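PDB 3FWK: FMN Adenylyltransferase from Candida glabrata, which catalyses the transfer of the adenylyl part of ATP to FMN, the step that forms FAD. Local coordinates for residues 167-170 and 171-174; 199-202 and 203-206. One frame throughout, in Å; residues are numbered along the deposited sequence. Where two conformers were deposited one is given.

Interaction 1 of 2, residues 167-170 and 171-174; sequences GIRH and TDPF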
loop_
_atom_site.group_PDB
_atom_site.type_symbol
_atom_site.label_atom_id
_atom_site.label_comp_id
_atom_site.label_asym_id
_atom_site.label_seq_id
_atom_site.Cartn_x
_atom_site.Cartn_y
_atom_site.Cartn_z
ATOM N N GLY A 167 -6.116 -0.760 -4.483
ATOM C CA GLY A 167 -5.435 0.417 -3.892
ATOM C C GLY A 167 -4.849 1.447 -4.855
ATOM O O GLY A 167 -3.810 2.029 -4.608
ATOM N N ILE A 168 -5.542 1.721 -5.923
ATOM C CA ILE A 168 -5.085 2.694 -6.909
ATOM C C ILE A 168 -5.461 4.137 -6.571
ATOM O O ILE A 168 -6.481 4.396 -5.895
ATOM C CB ILE A 168 -5.674 2.200 -8.221
ATOM C CG1 ILE A 168 -5.111 2.951 -9.421
ATOM C CG2 ILE A 168 -7.187 2.155 -8.153
ATOM C CD1 ILE A 168 -5.348 2.222 -10.744
ATOM N N ARG A 169 -4.646 5.059 -7.042
ATOM C CA ARG A 169 -4.916 6.490 -6.867
ATOM C C ARG A 169 -5.177 7.119 -8.225
ATOM O O ARG A 169 -4.711 6.637 -9.262
ATOM C CB ARG A 169 -3.722 7.205 -6.189
ATOM C CG ARG A 169 -3.383 6.577 -4.863
ATOM C CD ARG A 169 -2.315 7.326 -4.002
ATOM N NE ARG A 169 -1.049 7.624 -4.665
ATOM C CZ ARG A 169 -0.761 8.795 -5.272
ATOM N NH1 ARG A 169 -1.637 9.784 -5.323
ATOM N NH2 ARG A 169 0.420 8.968 -5.824
ATOM N N HIS A 170 -5.874 8.253 -8.233
ATOM C CA HIS A 170 -6.135 8.911 -9.530
ATOM C C HIS A 170 -4.880 9.271 -10.304
ATOM O O HIS A 170 -4.919 9.288 -11.530
ATOM C CB HIS A 170 -6.957 10.185 -9.349
ATOM C CG HIS A 170 -8.422 9.969 -9.159
ATOM N ND1 HIS A 170 -9.190 9.210 -10.025
ATOM C CD2 HIS A 170 -9.270 10.458 -8.226
ATOM C CE1 HIS A 170 -10.453 9.215 -9.599
ATOM N NE2 HIS A 170 -10.530 9.976 -8.516
ATOM N N THR A 171 -3.771 9.562 -9.609
ATOM C CA THR A 171 -2.554 9.943 -10.290
ATOM C C THR A 171 -1.788 8.763 -10.883
ATOM O O THR A 171 -0.838 8.973 -11.631
ATOM C CB THR A 171 -1.594 10.723 -9.368
ATOM O OG1 THR A 171 -1.284 9.876 -8.273
ATOM C CG2 THR A 171 -2.225 12.025 -8.853
ATOM N N ASP A 172 -2.189 7.541 -10.553
ATOM C CA ASP A 172 -1.533 6.375 -11.119
ATOM C C ASP A 172 -1.929 6.170 -12.580
ATOM O O ASP A 172 -2.983 6.637 -13.006
ATOM C CB ASP A 172 -1.953 5.121 -10.334
ATOM C CG ASP A 172 -1.391 5.078 -8.912
ATOM O OD1 ASP A 172 -0.284 5.566 -8.683
ATOM O OD2 ASP A 172 -2.058 4.484 -8.047
ATOM N N PRO A 173 -1.111 5.435 -13.344
ATOM C CA PRO A 173 -1.551 5.055 -14.686
ATOM C C PRO A 173 -2.918 4.365 -14.633
ATOM O O PRO A 173 -3.185 3.556 -13.736
ATOM C CB PRO A 173 -0.445 4.088 -15.152
ATOM C CG PRO A 173 0.750 4.555 -14.432
ATOM C CD PRO A 173 0.227 4.917 -13.036
ATOM N N PHE A 174 -3.772 4.669 -15.604
ATOM C CA PHE A 174 -5.125 4.142 -15.638
ATOM C C PHE A 174 -5.969 4.566 -14.459
ATOM O O PHE A 174 -6.986 3.916 -14.193
ATOM C CB PHE A 174 -5.143 2.611 -15.808
ATOM C CG PHE A 174 -4.140 2.122 -16.818
ATOM C CD1 PHE A 174 -4.263 2.491 -18.153
ATOM C CD2 PHE A 174 -3.026 1.392 -16.415
ATOM C CE1 PHE A 174 -3.301 2.081 -19.104
ATOM C CE2 PHE A 174 -2.066 0.985 -17.345
ATOM C CZ PHE A 174 -2.216 1.330 -18.688
HETATM O O HOH W 1 0.657 5.758 -6.192
#
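Arg-169 and Asp-172 hold the two ends of a type I beta turn. Asp-172 N donates to Arg-169 O at 3.0 Å, the bond that closes the turn. A second bond runs back: Arg-169 N donates to Asp-172 OD2 at 2.8 Å and meets it from above the carboxylate plane. The side chain of Arg-169 can be followed outward from there. Its CB lies 3.7 Å from Asp-172 OD2, and CG is a little farther from the same oxygen. The chain then bends at chi3 (-53°). NE gives its proton to a water at 3.0 Å, and that water lies 2.7 Å from Asp-172 OD1 and can donate to it. Beyond NE, Thr-171 OG1 sits over one face of the guanidinium, 3.2 Å from CZ, where no N-H points at it. NH1 bonds instead to Trp-200 O and forms a salt bridge with Asp-297, while NH2 pairs with Glu-300. On the Asp-172 side, CG1 of Ile-168 packs 3.7 Å from OD2. The turn belongs to the loop between strands 163-165 and 181-183, and the Arg-169 side chain reaches from it to Leu-202 and Ile-205 of helix 202-212.

Interaction 2 of 2, residues 199-202 and 203-206; sequences HWNL and ANIW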
loop_
_atom_site.group_PDB
_atom_site.type_symbol
_atom_site.label_atom_id
_atom_site.label_comp_id
_atom_site.label_asym_id
_atom_site.label_seq_id
_atom_site.Cartn_x
_atom_site.Cartn_y
_atom_site.Cartn_z
ATOM N N HIS A 199 -8.503 9.483 -4.035
ATOM C CA HIS A 199 -8.249 10.898 -3.727
ATOM C C HIS A 199 -6.959 11.138 -2.926
ATOM O O HIS A 199 -6.644 12.291 -2.640
ATOM C CB HIS A 199 -9.425 11.459 -2.931
ATOM C CG HIS A 199 -9.715 10.650 -1.717
ATOM N ND1 HIS A 199 -10.328 9.425 -1.794
ATOM C CD2 HIS A 199 -9.380 10.837 -0.423
ATOM C CE1 HIS A 199 -10.377 8.901 -0.580
ATOM N NE2 HIS A 199 -9.807 9.738 0.274
ATOM N N TRP A 200 -6.248 10.086 -2.521
ATOM C CA TRP A 200 -5.003 10.268 -1.792
ATOM C C TRP A 200 -3.918 10.766 -2.722
ATOM O O TRP A 200 -3.855 10.341 -3.877
ATOM C CB TRP A 200 -4.567 8.934 -1.141
ATOM C CG TRP A 200 -5.329 8.592 0.070
ATOM C CD1 TRP A 200 -6.692 8.397 0.174
ATOM C CD2 TRP A 200 -4.805 8.481 1.377
ATOM N NE1 TRP A 200 -7.039 8.152 1.484
ATOM C CE2 TRP A 200 -5.895 8.195 2.239
ATOM C CE3 TRP A 200 -3.511 8.563 1.916
ATOM C CZ2 TRP A 200 -5.739 8.040 3.618
ATOM C CZ3 TRP A 200 -3.358 8.408 3.313
ATOM C CH2 TRP A 200 -4.471 8.126 4.138
ATOM N N ASN A 201 -3.066 11.656 -2.233
ATOM C CA ASN A 201 -1.861 12.073 -2.921
ATOM C C ASN A 201 -0.636 11.396 -2.315
ATOM O O ASN A 201 -0.682 10.870 -1.192
ATOM C CB ASN A 201 -1.665 13.626 -2.720
ATOM C CG ASN A 201 -2.933 14.439 -2.963
ATOM O OD1 ASN A 201 -3.448 14.435 -4.079
ATOM N ND2 ASN A 201 -3.408 15.165 -1.934
ATOM N N LEU A 202 0.477 11.445 -3.047
ATOM C CA LEU A 202 1.715 10.815 -2.612
ATOM C C LEU A 202 2.107 11.299 -1.212
ATOM O O LEU A 202 2.494 10.495 -0.370
ATOM C CB LEU A 202 2.814 11.102 -3.633
ATOM C CG LEU A 202 4.206 10.529 -3.310
ATOM C CD1 LEU A 202 4.147 9.010 -3.098
ATOM C CD2 LEU A 202 5.185 10.936 -4.399
ATOM N N ALA A 203 2.016 12.608 -0.934
ATOM C CA ALA A 203 2.413 13.098 0.368
ATOM C C ALA A 203 1.551 12.515 1.483
ATOM O O ALA A 203 2.030 12.313 2.614
ATOM C CB ALA A 203 2.331 14.637 0.384
ATOM N N ASN A 204 0.267 12.315 1.202
ATOM C CA ASN A 204 -0.611 11.715 2.201
ATOM C C ASN A 204 -0.209 10.268 2.518
ATOM O O ASN A 204 -0.247 9.849 3.676
ATOM C CB ASN A 204 -2.061 11.738 1.740
ATOM C CG ASN A 204 -2.513 13.117 1.294
ATOM O OD1 ASN A 204 -3.061 13.227 0.205
ATOM N ND2 ASN A 204 -2.293 14.142 2.124
ATOM N N ILE A 205 0.113 9.515 1.467
ATOM C CA ILE A 205 0.564 8.140 1.616
ATOM C C ILE A 205 1.800 8.103 2.551
ATOM O O ILE A 205 1.828 7.332 3.504
ATOM C CB ILE A 205 0.882 7.545 0.235
ATOM C CG1 ILE A 205 -0.378 7.407 -0.641
ATOM C CG2 ILE A 205 1.623 6.187 0.410
ATOM C CD1 ILE A 205 -1.359 6.404 -0.169
ATOM N N TRP A 206 2.819 8.929 2.270
ATOM C CA TRP A 206 4.022 8.886 3.120
ATOM C C TRP A 206 3.702 9.303 4.559
ATOM O O TRP A 206 4.170 8.671 5.498
ATOM C CB TRP A 206 5.155 9.740 2.577
ATOM C CG TRP A 206 5.735 9.425 1.268
ATOM C CD1 TRP A 206 5.960 10.295 0.258
ATOM C CD2 TRP A 206 6.296 8.177 0.836
ATOM N NE1 TRP A 206 6.611 9.688 -0.772
ATOM C CE2 TRP A 206 6.823 8.382 -0.444
ATOM C CE3 TRP A 206 6.404 6.905 1.420
ATOM C CZ2 TRP A 206 7.467 7.381 -1.169
ATOM C CZ3 TRP A 206 7.048 5.907 0.690
ATOM C CH2 TRP A 206 7.569 6.155 -0.572
HETATM O O HOH W 2 -5.899 13.848 -0.424
#
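Asn-204 OD1 takes a bond from Asn-201 N at 2.9 Å. The donor is tilted only 16° from the carbonyl plane. A water also donates to this oxygen at 3.0 Å, and the same water donates to His-199 O. The amide of Asn-201 lies alongside that of Asn-204, both side chains pointing the same way, with their planes clearly tilted against each other. CG of Asn-204 is anti to its carbonyl carbon (chi1 -52°), which turns the amide back toward the residues before the helix. Its other end, ND2, bonds to Thr-35 and Gln-34.

Asn-201 is the N-cap residue of helix 202-212, but its side chain makes no capping bond. Its carbonyl accepts from Ile-205 N, and Leu-202 O accepts from Trp-206 N. These i to i+4 bonds open the helix.

Two aromatic side chains flank this start. The six-membered ring of Trp-200 reaches the helix with its edge: CZ3 is 3.4 Å from Asn-204 O, which lies near the ring plane. Its CE3 touches Asn-204 CB at 3.5 Å and Ile-205 CD1 at 3.7 Å. The Trp-200 ring stands almost at right angles to the Asn-204 amide, 88° between the planes. Trp-206 runs beside Leu-202, whose CD1 lies 3.5 Å from Trp-206 NE1. Both indole nitrogens have partners in other parts of the chain: Trp-200 NE1 bonds to Thr-42, and Trp-206 NE1 to Leu-294 O.

The chemistry is that of a buried helix start. Asn-204 is the N3 residue, and its side chain accepts from the N-cap N-H. That is the N3 half of a capping box; the N-cap half is missing. Its NH2 group ties the helix to helix 31-50.

Interactions 1 and 2 follow one another along the chain and touch in space, with centres about 11 Å apart. Arg-169 joins them: its CD packs 3.9 Å from Ile-205 CG1. Interaction 1 is a loop turn, partly buried, with Thr-171, Pro-173 and Phe-174 exposed, while Arg-169 and Asp-172 are buried. Charge dominates there, and Asp-172 also pairs with Arg-301. Interaction 2 is buried at the start of a helix. It relies on neutral amides, indoles and aliphatic groups set against helices 31-50 and 69-86. Asp-297 serves both, through Arg-169 and through Leu-202 N.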